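Local coordinates for ileal bile acid-binding protein (PDB 3ELX), which probably binds bile acids in the cytoplasm, as a member of the fatty-acid binding protein family, and may carry fatty acids as well, at residues Phe67-Met75 / Gly85-Ile96; Ser97-Thr105 / Val113-Ala121. All blocks are in the same frame, centred on the assembly; numbering follows the deposited sequence.

Contact 1. Residues Phe67-Met75 / Gly85-Ile96; sequences FIVGKESDM and GIVSMEGGKLTI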
# COMPACT_ATOMS: atom_id res chain seq x y z
N PHE A 67 7.12 9.32 5.45
CA PHE A 67 8.41 8.67 5.66
C PHE A 67 9.48 9.25 4.77
O PHE A 67 9.17 9.81 3.71
CB PHE A 67 8.30 7.15 5.46
CG PHE A 67 7.80 6.74 4.10
CD1 PHE A 67 6.44 6.51 3.88
CD2 PHE A 67 8.69 6.55 3.03
CE1 PHE A 67 5.97 6.11 2.61
CE2 PHE A 67 8.23 6.14 1.77
CZ PHE A 67 6.88 5.93 1.55
N ILE A 68 10.72 9.14 5.21
CA ILE A 68 11.87 9.50 4.37
C ILE A 68 12.64 8.22 4.12
O ILE A 68 13.04 7.52 5.06
CB ILE A 68 12.78 10.56 5.05
CG1 ILE A 68 11.97 11.85 5.26
CG2 ILE A 68 14.04 10.81 4.21
CD1 ILE A 68 12.63 12.85 6.19
N VAL A 69 12.83 7.88 2.85
CA VAL A 69 13.55 6.66 2.51
C VAL A 69 14.92 6.66 3.19
O VAL A 69 15.64 7.66 3.16
CB VAL A 69 13.71 6.49 0.99
CG1 VAL A 69 14.50 5.22 0.64
CG2 VAL A 69 12.33 6.46 0.33
N GLY A 70 15.26 5.54 3.83
CA GLY A 70 16.56 5.40 4.51
C GLY A 70 16.65 5.96 5.92
O GLY A 70 17.69 5.81 6.58
N LYS A 71 15.59 6.60 6.38
CA LYS A 71 15.57 7.20 7.71
C LYS A 71 14.44 6.64 8.56
O LYS A 71 13.33 6.46 8.06
CB LYS A 71 15.43 8.71 7.60
CG LYS A 71 16.74 9.44 7.49
CD LYS A 71 17.16 9.70 6.06
CE LYS A 71 18.10 10.90 6.00
NZ LYS A 71 19.24 10.80 6.95
N GLU A 72 14.71 6.41 9.84
CA GLU A 72 13.67 5.97 10.76
C GLU A 72 12.49 6.94 10.73
O GLU A 72 12.67 8.15 10.94
CB GLU A 72 14.18 5.87 12.20
CG GLU A 72 15.19 4.79 12.47
CD GLU A 72 15.60 4.74 13.93
OE1 GLU A 72 16.49 3.93 14.26
OE2 GLU A 72 15.04 5.52 14.74
N SER A 73 11.31 6.41 10.46
CA SER A 73 10.11 7.23 10.33
C SER A 73 8.95 6.66 11.11
O SER A 73 8.73 5.46 11.12
CB SER A 73 9.70 7.33 8.86
OG SER A 73 10.73 7.90 8.07
N ASP A 74 8.21 7.55 11.78
CA ASP A 74 6.98 7.15 12.45
C ASP A 74 5.93 6.83 11.39
O ASP A 74 5.64 7.65 10.52
CB ASP A 74 6.47 8.29 13.34
CG ASP A 74 7.38 8.55 14.54
OD1 ASP A 74 7.96 7.58 15.08
OD2 ASP A 74 7.51 9.72 14.95
N MET A 75 5.37 5.62 11.47
CA MET A 75 4.33 5.19 10.53
C MET A 75 3.16 4.51 11.24
O MET A 75 3.21 4.29 12.45
CB MET A 75 4.94 4.27 9.46
CG MET A 75 5.78 5.03 8.41
SD MET A 75 6.66 3.97 7.26
CE MET A 75 8.02 3.43 8.24
N GLY A 85 9.68 2.71 11.27
CA GLY A 85 10.25 1.88 10.22
C GLY A 85 11.23 2.61 9.34
O GLY A 85 11.24 3.84 9.27
N ILE A 86 12.04 1.82 8.64
CA ILE A 86 12.99 2.34 7.67
C ILE A 86 12.64 1.77 6.30
O ILE A 86 12.83 0.58 6.03
CB ILE A 86 14.46 2.04 8.04
CG1 ILE A 86 14.76 2.45 9.49
CG2 ILE A 86 15.41 2.76 7.07
CD1 ILE A 86 16.10 1.99 10.00
N VAL A 87 12.12 2.65 5.45
CA VAL A 87 11.72 2.29 4.10
C VAL A 87 12.96 2.31 3.20
O VAL A 87 13.82 3.18 3.34
CB VAL A 87 10.66 3.29 3.58
CG1 VAL A 87 10.24 2.97 2.14
CG2 VAL A 87 9.46 3.28 4.52
N SER A 88 13.06 1.34 2.29
CA SER A 88 14.18 1.32 1.36
C SER A 88 13.70 1.47 -0.07
O SER A 88 12.53 1.25 -0.36
CB SER A 88 15.00 0.04 1.51
OG SER A 88 14.22 -1.10 1.22
N MET A 89 14.61 1.86 -0.95
CA MET A 89 14.28 1.92 -2.37
C MET A 89 15.43 1.34 -3.17
O MET A 89 16.60 1.57 -2.85
CB MET A 89 14.00 3.36 -2.80
CG MET A 89 13.40 3.45 -4.21
SD MET A 89 13.53 5.10 -4.88
CE MET A 89 12.25 5.89 -3.93
N GLU A 90 15.09 0.57 -4.19
CA GLU A 90 16.07 -0.02 -5.09
C GLU A 90 15.42 -0.08 -6.46
O GLU A 90 14.32 -0.61 -6.60
CB GLU A 90 16.48 -1.41 -4.58
CG GLU A 90 17.39 -2.23 -5.50
CD GLU A 90 16.63 -3.32 -6.24
OE1 GLU A 90 15.98 -4.16 -5.57
OE2 GLU A 90 16.70 -3.34 -7.48
N GLY A 91 16.09 0.51 -7.45
CA GLY A 91 15.60 0.52 -8.83
C GLY A 91 14.19 1.06 -9.01
O GLY A 91 13.43 0.56 -9.85
N GLY A 92 13.85 2.09 -8.23
CA GLY A 92 12.54 2.74 -8.32
C GLY A 92 11.44 2.06 -7.52
O GLY A 92 10.30 2.54 -7.49
N LYS A 93 11.77 0.93 -6.90
CA LYS A 93 10.80 0.18 -6.07
C LYS A 93 11.01 0.44 -4.58
O LYS A 93 12.13 0.29 -4.07
CB LYS A 93 10.94 -1.33 -6.29
CG LYS A 93 10.72 -1.86 -7.70
CD LYS A 93 11.02 -3.37 -7.72
CE LYS A 93 9.79 -4.24 -7.43
NZ LYS A 93 8.90 -3.79 -6.32
N LEU A 94 9.94 0.85 -3.90
CA LEU A 94 9.95 1.02 -2.44
C LEU A 94 9.66 -0.30 -1.77
O LEU A 94 8.82 -1.07 -2.25
CB LEU A 94 8.87 2.00 -2.03
CG LEU A 94 9.07 3.47 -2.40
CD1 LEU A 94 7.80 4.24 -2.14
CD2 LEU A 94 10.22 4.07 -1.61
N THR A 95 10.34 -0.57 -0.65
CA THR A 95 9.98 -1.70 0.20
C THR A 95 9.69 -1.17 1.59
O THR A 95 10.54 -0.53 2.23
CB THR A 95 11.09 -2.78 0.27
OG1 THR A 95 11.30 -3.35 -1.03
CG2 THR A 95 10.70 -3.90 1.23
N ILE A 96 8.47 -1.42 2.05
CA ILE A 96 8.06 -1.07 3.40
C ILE A 96 7.83 -2.37 4.13
O ILE A 96 7.02 -3.20 3.70
CB ILE A 96 6.76 -0.24 3.43
CG1 ILE A 96 6.89 0.99 2.51
CG2 ILE A 96 6.44 0.16 4.88
CD1 ILE A 96 5.62 1.85 2.45
O HOH W 1 11.63 5.42 6.36

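Contact 2. Residues Ser97-Thr105 / Val113-Ala121; sequences SFPKYQQTT and VETSTASGA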
# COMPACT_ATOMS: atom_id res chain seq x y z
N SER A 97 8.55 -2.55 5.22
CA SER A 97 8.44 -3.75 6.02
C SER A 97 7.42 -3.51 7.13
O SER A 97 7.76 -3.05 8.24
CB SER A 97 9.82 -4.16 6.56
OG SER A 97 10.73 -4.33 5.47
N PHE A 98 6.16 -3.79 6.83
CA PHE A 98 5.10 -3.65 7.84
C PHE A 98 5.11 -4.80 8.85
O PHE A 98 5.68 -5.87 8.60
CB PHE A 98 3.72 -3.64 7.17
CG PHE A 98 3.37 -2.35 6.48
CD1 PHE A 98 2.83 -1.29 7.19
CD2 PHE A 98 3.53 -2.21 5.10
CE1 PHE A 98 2.48 -0.10 6.55
CE2 PHE A 98 3.19 -1.03 4.45
CZ PHE A 98 2.67 0.03 5.19
N PRO A 99 4.48 -4.60 10.02
CA PRO A 99 4.37 -5.70 10.98
C PRO A 99 3.87 -7.03 10.39
O PRO A 99 4.46 -8.08 10.67
CB PRO A 99 3.38 -5.15 12.00
CG PRO A 99 3.72 -3.70 12.04
CD PRO A 99 3.89 -3.36 10.56
N LYS A 100 2.82 -6.97 9.58
CA LYS A 100 2.11 -8.18 9.13
C LYS A 100 2.47 -8.66 7.72
O LYS A 100 2.06 -9.74 7.32
CB LYS A 100 0.59 -7.97 9.24
CG LYS A 100 0.04 -8.18 10.65
CD LYS A 100 -1.44 -8.52 10.65
CE LYS A 100 -2.29 -7.32 11.06
NZ LYS A 100 -2.40 -7.22 12.54
N TYR A 101 3.20 -7.85 6.96
CA TYR A 101 3.48 -8.20 5.56
C TYR A 101 4.57 -7.30 5.01
O TYR A 101 4.90 -6.27 5.61
CB TYR A 101 2.22 -8.08 4.69
CG TYR A 101 1.55 -6.72 4.73
CD1 TYR A 101 1.84 -5.75 3.78
CD2 TYR A 101 0.63 -6.40 5.73
CE1 TYR A 101 1.23 -4.49 3.82
CE2 TYR A 101 0.02 -5.15 5.79
CZ TYR A 101 0.32 -4.20 4.83
OH TYR A 101 -0.29 -2.97 4.89
N GLN A 102 5.14 -7.71 3.88
CA GLN A 102 6.09 -6.90 3.13
C GLN A 102 5.35 -6.18 2.03
O GLN A 102 4.51 -6.79 1.36
CB GLN A 102 7.17 -7.78 2.50
CG GLN A 102 8.16 -8.33 3.51
CD GLN A 102 8.85 -7.22 4.28
OE1 GLN A 102 8.62 -7.05 5.48
NE2 GLN A 102 9.70 -6.47 3.60
N GLN A 103 5.63 -4.89 1.86
CA GLN A 103 4.97 -4.10 0.80
C GLN A 103 6.02 -3.61 -0.18
O GLN A 103 6.99 -2.99 0.23
CB GLN A 103 4.29 -2.88 1.41
CG GLN A 103 3.55 -2.04 0.40
CD GLN A 103 2.36 -2.78 -0.15
OE1 GLN A 103 1.75 -3.58 0.55
NE2 GLN A 103 2.05 -2.55 -1.42
N THR A 104 5.83 -3.88 -1.47
CA THR A 104 6.73 -3.31 -2.48
C THR A 104 5.88 -2.48 -3.42
O THR A 104 4.79 -2.90 -3.81
CB THR A 104 7.49 -4.37 -3.29
OG1 THR A 104 6.57 -5.09 -4.12
CG2 THR A 104 8.22 -5.32 -2.38
N THR A 105 6.36 -1.29 -3.76
CA THR A 105 5.58 -0.41 -4.60
C THR A 105 6.46 0.25 -5.64
O THR A 105 7.56 0.70 -5.35
CB THR A 105 4.83 0.62 -3.76
OG1 THR A 105 3.99 -0.08 -2.82
CG2 THR A 105 3.98 1.52 -4.64
N VAL A 113 1.94 0.16 -9.03
CA VAL A 113 1.78 -1.27 -8.75
C VAL A 113 2.26 -1.57 -7.35
O VAL A 113 3.44 -1.38 -7.03
CB VAL A 113 2.57 -2.13 -9.76
CG1 VAL A 113 2.31 -3.60 -9.47
CG2 VAL A 113 2.16 -1.79 -11.20
N GLU A 114 1.34 -2.06 -6.52
CA GLU A 114 1.59 -2.28 -5.10
C GLU A 114 1.42 -3.75 -4.77
O GLU A 114 0.36 -4.32 -5.00
CB GLU A 114 0.63 -1.45 -4.27
CG GLU A 114 0.81 0.04 -4.46
CD GLU A 114 -0.20 0.85 -3.67
OE1 GLU A 114 0.04 1.09 -2.47
OE2 GLU A 114 -1.24 1.23 -4.26
N THR A 115 2.49 -4.37 -4.27
CA THR A 115 2.47 -5.80 -3.98
C THR A 115 2.64 -6.03 -2.48
O THR A 115 3.65 -5.61 -1.90
CB THR A 115 3.59 -6.52 -4.75
OG1 THR A 115 3.47 -6.28 -6.16
CG2 THR A 115 3.56 -8.04 -4.48
N SER A 116 1.66 -6.70 -1.86
CA SER A 116 1.73 -7.04 -0.44
C SER A 116 1.95 -8.55 -0.32
O SER A 116 1.19 -9.34 -0.89
CB SER A 116 0.44 -6.63 0.28
OG SER A 116 0.05 -5.29 -0.00
N THR A 117 2.98 -8.94 0.41
CA THR A 117 3.38 -10.34 0.49
C THR A 117 3.33 -10.78 1.95
O THR A 117 4.05 -10.25 2.79
CB THR A 117 4.79 -10.51 -0.08
OG1 THR A 117 4.79 -10.02 -1.43
CG2 THR A 117 5.23 -11.98 -0.04
N ALA A 118 2.46 -11.74 2.23
CA ALA A 118 2.34 -12.27 3.58
C ALA A 118 2.63 -13.77 3.60
O ALA A 118 2.50 -14.45 2.58
CB ALA A 118 0.97 -11.98 4.15
N SER A 119 3.01 -14.27 4.76
CA SER A 119 3.43 -15.65 4.89
C SER A 119 2.86 -16.29 6.15
O SER A 119 2.91 -15.69 7.22
CB SER A 119 4.96 -15.69 4.92
OG SER A 119 5.45 -16.93 5.37
N GLY A 120 2.32 -17.50 6.00
CA GLY A 120 1.79 -18.25 7.15
C GLY A 120 1.83 -19.76 6.98
O GLY A 120 2.62 -20.29 6.19
N ALA A 121 0.97 -20.44 7.73
CA ALA A 121 0.88 -21.90 7.73
C ALA A 121 0.53 -22.49 6.36
O ALA A 121 1.21 -23.40 5.88
CB ALA A 121 -0.12 -22.38 8.78
O HOH W 2 3.19 -12.49 6.85
O HOH W 3 -0.61 -4.19 -2.28
O HOH W 4 4.93 -4.00 -6.77
O HOH W 5 2.32 0.70 -1.17

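Contact 1. Residues Phe67-Met75 / Gly85-Ile96
S73 and G85 form an antiparallel hydrogen-bonded pair, closed by S73 N to G85 O (2.8 Å) and G85 N to S73 O (2.9 Å), and a third bond, G70 N to V87 O (2.8 Å), ties the turn I68-K71 to the other segment. That turn is type II, and the positive phi of G70 suits a residue without CB. A water links the segments, accepting from V87 N and probably donating to K71 O. S73 OG donates to the same K71 O and receives I68 N, so a small hydroxyl pins the turn from within. Inside, V87 lays CG2 over one face of the F67 ring, 4.1 Å from its centroid, a CH-pi contact; the ring gets there with CG wedged between backbone N and carbonyl carbon (chi1 58°). L94 CD1 meets the ring edge, while L94 CD2 touches V69 CG2 at 3.7 Å. M75 bends at chi3, bringing CE tightly against G85 CA (3.4 Å), a place that suits glycine, since a CB would probably run into CE as it lies here. The contact joins the end of strand 61-68, whose F67 ring also meets F51 of strand 50-57, to the 73-76/82-90 hairpin and strand 93-97.

Contact 2. Residues Ser97-Thr105 / Val113-Ala121
Q103 OE1 accepts a very short hydrogen bond from S116 OG (2.5 Å) across an antiparallel non-hydrogen-bonded pair. With CG anti to the backbone N (chi1 -178°) and a bend at chi2, the long Q103 side chain brings its amide over the neighbouring strand, NE2 lying 3.4 Å from E114 CB. A water accepts a hydrogen bond from Q103 NE2 and donates one to S116 OG, so both ends of this buried amide are engaged. Replacing Q103 by a leucine would probably leave S116 OG without its amide acceptor and that water without its NE2 donor. T105 CG2 packs alongside E114 CG (3.5 Å), and a second water joins T105 OG1 to E114 OE1; the buried carboxylate is balanced by a salt bridge from OE2 to R129. On the other face, T104 OG1 sits 3.4 Å from T115 CB, branched residues that suit extended strands. Y101 sets CD1 3.9 Å from S116 CB, and its OH lies over the F98 ring. Backbone bonds in the pairs Q102-T117 and T104-T115 fix this register. This is an antiparallel hairpin of the fatty-acid binding protein barrel, and its Y101 contacts cholate in another structure of this protein.

Contact 1 closes in the chain before contact 2 opens, and the second begins directly where the first ends, at the I96-S97 junction. Their centres are 14 Å apart, yet they meet through strands 93-97 and 102-108, neighbours in one antiparallel sheet: L94 N to T105 O and I96 N to Q103 O, both 2.8 Å, are probable hydrogen bonds. Strands 73-76, 82-90, 93-97, 102-108 and 111-119 thus run side by side as successive up-and-down neighbours, part of the wall of the barrel. Contact 1 reaches the sheet's outermost strands, 61-68 and 73-76, whereas contact 2 lies within the sheet. L94 of contact 1 shares one of the cholate sites with Y101 of contact 2, so both contacts line a common ligand site.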